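Local structure of protein STE5 (Saccharomyces cerevisiae, 3FZE) at residues I96-K99 against N100-P104; F172-E175 against T176-Y179. The protein is a scaffold of yeast pheromone signalling whose minimal scaffold domain cocatalyses phosphorylation of the MAP kinase Fus3 by Ste7. One frame throughout, in Å; residues are numbered along the deposited sequence. Where two conformers were deposited one is given.

Contact 1: residues I96-K99 against N100-P104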
loop_
_atom_site.group_PDB
_atom_site.type_symbol
_atom_site.label_atom_id
_atom_site.label_comp_id
_atom_site.label_asym_id
_atom_site.label_seq_id
_atom_site.Cartn_x
_atom_site.Cartn_y
_atom_site.Cartn_z
ATOM N N ILE A 96 1.682 -3.804 13.964
ATOM C CA ILE A 96 1.291 -4.900 14.845
ATOM C C ILE A 96 -0.227 -5.064 14.899
ATOM O O ILE A 96 -0.729 -6.187 14.897
ATOM C CB ILE A 96 1.867 -4.764 16.280
ATOM C CG1 ILE A 96 1.534 -6.018 17.094
ATOM C CG2 ILE A 96 1.319 -3.537 16.979
ATOM C CD1 ILE A 96 1.969 -7.301 16.430
ATOM N N TRP A 97 -0.965 -3.954 14.935
ATOM C CA TRP A 97 -2.417 -4.047 14.873
ATOM C C TRP A 97 -2.822 -4.806 13.609
ATOM O O TRP A 97 -3.664 -5.701 13.651
ATOM C CB TRP A 97 -3.095 -2.670 14.880
ATOM C CG TRP A 97 -4.565 -2.800 14.629
ATOM C CD1 TRP A 97 -5.540 -3.028 15.559
ATOM C CD2 TRP A 97 -5.224 -2.762 13.356
ATOM N NE1 TRP A 97 -6.766 -3.125 14.943
ATOM C CE2 TRP A 97 -6.601 -2.965 13.594
ATOM C CE3 TRP A 97 -4.786 -2.576 12.042
ATOM C CZ2 TRP A 97 -7.543 -2.981 12.565
ATOM C CZ3 TRP A 97 -5.725 -2.592 11.015
ATOM C CH2 TRP A 97 -7.087 -2.802 11.287
ATOM N N LEU A 98 -2.217 -4.438 12.484
ATOM C CA LEU A 98 -2.549 -5.073 11.214
ATOM C C LEU A 98 -2.212 -6.566 11.224
ATOM O O LEU A 98 -3.020 -7.387 10.786
ATOM C CB LEU A 98 -1.860 -4.363 10.046
ATOM C CG LEU A 98 -2.271 -4.827 8.643
ATOM C CD1 LEU A 98 -3.742 -4.482 8.341
ATOM C CD2 LEU A 98 -1.332 -4.232 7.588
ATOM N N LYS A 99 -1.029 -6.923 11.718
ATOM C CA LYS A 99 -0.652 -8.332 11.772
ATOM C C LYS A 99 -1.614 -9.128 12.645
ATOM O O LYS A 99 -2.067 -10.204 12.259
ATOM C CB LYS A 99 0.791 -8.509 12.255
ATOM C CG LYS A 99 1.243 -9.962 12.344
ATOM C CD LYS A 99 1.047 -10.538 13.744
ATOM C CE LYS A 99 1.477 -12.000 13.807
ATOM N NZ LYS A 99 1.786 -12.430 15.209
ATOM N N ASN A 100 -1.931 -8.596 13.822
ATOM C CA ASN A 100 -2.866 -9.268 14.728
ATOM C C ASN A 100 -4.269 -9.428 14.132
ATOM O O ASN A 100 -4.960 -10.425 14.382
ATOM C CB ASN A 100 -2.934 -8.536 16.072
ATOM C CG ASN A 100 -1.694 -8.774 16.923
ATOM O OD1 ASN A 100 -1.006 -9.784 16.768
ATOM N ND2 ASN A 100 -1.400 -7.839 17.818
ATOM N N THR A 101 -4.669 -8.452 13.329
ATOM C CA THR A 101 -5.984 -8.458 12.707
ATOM C C THR A 101 -6.032 -9.374 11.487
ATOM O O THR A 101 -6.945 -10.181 11.367
ATOM C CB THR A 101 -6.422 -7.039 12.295
ATOM O OG1 THR A 101 -6.490 -6.203 13.458
ATOM C CG2 THR A 101 -7.789 -7.087 11.636
ATOM N N LEU A 102 -5.049 -9.254 10.594
ATOM C CA LEU A 102 -5.009 -10.084 9.387
ATOM C C LEU A 102 -4.530 -11.502 9.669
ATOM O O LEU A 102 -4.951 -12.450 9.000
ATOM C CB LEU A 102 -4.104 -9.470 8.312
ATOM C CG LEU A 102 -4.452 -8.091 7.736
ATOM C CD1 LEU A 102 -3.451 -7.685 6.675
ATOM C CD2 LEU A 102 -5.857 -8.071 7.179
ATOM N N TYR A 103 -3.642 -11.644 10.650
ATOM C CA TYR A 103 -3.002 -12.936 10.944
ATOM C C TYR A 103 -2.999 -13.294 12.433
ATOM O O TYR A 103 -1.943 -13.412 13.059
ATOM C CB TYR A 103 -1.576 -12.980 10.375
ATOM C CG TYR A 103 -1.541 -12.692 8.894
ATOM C CD1 TYR A 103 -1.842 -13.685 7.971
ATOM C CD2 TYR A 103 -1.244 -11.421 8.419
ATOM C CE1 TYR A 103 -1.830 -13.426 6.612
ATOM C CE2 TYR A 103 -1.227 -11.154 7.052
ATOM C CZ TYR A 103 -1.525 -12.150 6.160
ATOM O OH TYR A 103 -1.510 -11.894 4.802
ATOM N N PRO A 104 -4.191 -13.482 13.006
ATOM C CA PRO A 104 -4.347 -13.823 14.425
ATOM C C PRO A 104 -3.627 -15.114 14.814
ATOM O O PRO A 104 -3.236 -15.281 15.970
ATOM C CB PRO A 104 -5.872 -13.974 14.578
ATOM C CG PRO A 104 -6.375 -14.163 13.154
ATOM C CD PRO A 104 -5.496 -13.253 12.366
#
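Thr101 lies one helical turn beyond Trp97 and meets it twice, at the backbone and over the indole, along the short helix 95-102 of the vWA-like alpha/beta/alpha fold. Its hydroxyl, OG1, donates to Trp97 O at 2.9 Å, while Thr101 N reaches the same oxygen from the other face of the carbonyl plane. A threonine hydroxyl can thus meet its own need for an acceptor without leaving the helix. Thr101 OG1 also sits 3.2 Å from Trp97 CE2, over the ring face but offset toward its rim. Trp97 CG stands anti to the backbone N (chi1 172°), beside the carbonyl carbon, which brings the indole up against this hydroxyl. Thr101 CB adds a CH-pi contact, 4.3 Å from the centroid of the Trp97 six-membered ring. Beyond the contact, Tyr68 meets the indole edge-to-face.

On the sheet-facing side, Leu98 CD1 and Leu102 CD1 touch at 3.6 Å, two branched apolar chains suited to covering strand 55-60 through Cys57 and Gln55. Ile96 CG1 lies 3.5 Å from Asn100 ND2 on the exposed side, where an amide can face solvent. In the conformer described, Lys99 bends at chi2 and its NZ bonds to Asn106 OD1. Tyr103, the first residue to leave helical geometry, still donates its N to Lys99 O at 2.7 Å, and that oxygen lies near the plane of the tyrosine ring, at its edge.

Contact 2: residues F172-E175 against T176-Y179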
loop_
_atom_site.group_PDB
_atom_site.type_symbol
_atom_site.label_atom_id
_atom_site.label_comp_id
_atom_site.label_asym_id
_atom_site.label_seq_id
_atom_site.Cartn_x
_atom_site.Cartn_y
_atom_site.Cartn_z
ATOM N N PHE A 172 2.305 6.571 -10.962
ATOM C CA PHE A 172 3.629 6.019 -11.238
ATOM C C PHE A 172 3.953 4.849 -10.321
ATOM O O PHE A 172 4.411 3.804 -10.781
ATOM C CB PHE A 172 4.730 7.081 -11.129
ATOM C CG PHE A 172 6.103 6.523 -11.348
ATOM C CD1 PHE A 172 6.609 6.389 -12.626
ATOM C CD2 PHE A 172 6.865 6.083 -10.278
ATOM C CE1 PHE A 172 7.864 5.848 -12.837
ATOM C CE2 PHE A 172 8.118 5.539 -10.481
ATOM C CZ PHE A 172 8.615 5.422 -11.762
ATOM N N VAL A 173 3.707 5.022 -9.026
ATOM C CA VAL A 173 3.977 3.970 -8.053
ATOM C C VAL A 173 3.187 2.707 -8.361
ATOM O O VAL A 173 3.744 1.603 -8.426
ATOM C CB VAL A 173 3.624 4.422 -6.623
ATOM C CG1 VAL A 173 3.701 3.246 -5.656
ATOM C CG2 VAL A 173 4.555 5.534 -6.181
ATOM N N LEU A 174 1.887 2.869 -8.572
ATOM C CA LEU A 174 1.005 1.719 -8.752
ATOM C C LEU A 174 1.143 1.050 -10.127
ATOM O O LEU A 174 1.069 -0.172 -10.233
ATOM C CB LEU A 174 -0.445 2.102 -8.443
ATOM C CG LEU A 174 -0.653 2.482 -6.975
ATOM C CD1 LEU A 174 -2.061 3.020 -6.747
ATOM C CD2 LEU A 174 -0.368 1.281 -6.083
ATOM N N GLU A 175 1.353 1.845 -11.175
ATOM C CA GLU A 175 1.627 1.285 -12.497
ATOM C C GLU A 175 2.942 0.511 -12.455
ATOM O O GLU A 175 3.044 -0.581 -13.017
ATOM C CB GLU A 175 1.660 2.368 -13.592
ATOM C CG GLU A 175 0.268 2.850 -13.997
ATOM C CD GLU A 175 0.273 3.737 -15.234
ATOM O OE1 GLU A 175 1.353 4.201 -15.632
ATOM O OE2 GLU A 175 -0.816 3.974 -15.799
ATOM N N THR A 176 3.940 1.064 -11.774
ATOM C CA THR A 176 5.226 0.386 -11.663
ATOM C C THR A 176 5.074 -0.931 -10.913
ATOM O O THR A 176 5.627 -1.962 -11.314
ATOM C CB THR A 176 6.290 1.255 -10.969
ATOM O OG1 THR A 176 6.521 2.428 -11.752
ATOM C CG2 THR A 176 7.607 0.476 -10.849
ATOM N N LEU A 177 4.299 -0.902 -9.838
ATOM C CA LEU A 177 4.074 -2.107 -9.064
ATOM C C LEU A 177 3.386 -3.180 -9.913
ATOM O O LEU A 177 3.852 -4.322 -9.993
ATOM C CB LEU A 177 3.253 -1.776 -7.816
ATOM C CG LEU A 177 2.878 -2.974 -6.938
ATOM C CD1 LEU A 177 4.123 -3.638 -6.348
ATOM C CD2 LEU A 177 1.906 -2.530 -5.857
ATOM N N CYS A 178 2.288 -2.816 -10.568
ATOM C CA CYS A 178 1.518 -3.795 -11.329
ATOM C C CYS A 178 2.281 -4.331 -12.528
ATOM O O CYS A 178 2.298 -5.546 -12.788
ATOM C CB CYS A 178 0.199 -3.193 -11.801
ATOM S SG CYS A 178 -0.942 -2.993 -10.440
ATOM N N TYR A 179 2.901 -3.423 -13.273
ATOM C CA TYR A 179 3.599 -3.818 -14.486
ATOM C C TYR A 179 4.831 -4.666 -14.188
ATOM O O TYR A 179 5.174 -5.544 -14.973
ATOM C CB TYR A 179 3.921 -2.606 -15.373
ATOM C CG TYR A 179 2.755 -2.219 -16.252
ATOM C CD1 TYR A 179 1.599 -1.654 -15.694
ATOM C CD2 TYR A 179 2.782 -2.452 -17.612
ATOM C CE1 TYR A 179 0.519 -1.325 -16.492
ATOM C CE2 TYR A 179 1.710 -2.119 -18.424
ATOM C CZ TYR A 179 0.576 -1.564 -17.851
ATOM O OH TYR A 179 -0.484 -1.237 -18.673
#
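Phe172 turns one face of its ring to Thr176, whose OG1 sits 3.6 Å above the ring plane and over its centre, within helix 170-180 of the alpha/beta/alpha fold. A chi1 of 177° swings the ring away from the backbone N and alongside the carbonyl carbon, under the threonine hydroxyl. Thr176 OG1 donates to Phe172 O at 2.7 Å, and Thr176 N reaches that oxygen at 3.0 Å from the opposite face of the carbonyl plane. With an alanine at Phe172, the face lying against the Thr176 hydroxyl would be gone, which would probably open a gap against helix 2-14.

At the far end Tyr179 presents a ring edge to Glu175 O, with Tyr179 CD1 at 3.2 Å, while its N donates to the same oxygen. Leu174 CD2 and Leu177 CD2 approach more loosely, at 4.4 Å in the conformer described, and both chains also reach helix 35-50.

Those partners place the helix: Leu174 and Cys178 meet Ser43 and Leu177 meets Leu47 on helix 35-50, Val173 rests on Ile148 and Val150 of strand 145-150, and Phe172 and Thr176 pack on helix 2-14.

Overall arrangement
Contacts 1 and 2 lie on opposite sides of the chain's centre, with their own centres 26 Å apart and nearest atoms about 14 Å apart, so they do not touch. Each stays within one helix: 95-102 for contact 1 and 170-180 for contact 2. Both pair an aromatic residue with a threonine four positions later, but the indole takes the hydroxyl near its rim and the phenyl over its centre. Contact 1 is a surface contact at a helix end, with polar chains outward and leucines toward strands 19-26 and 55-60. Contact 2 is partly buried, its apolar chains spread over helix 2-14, helix 35-50 and strand 145-150.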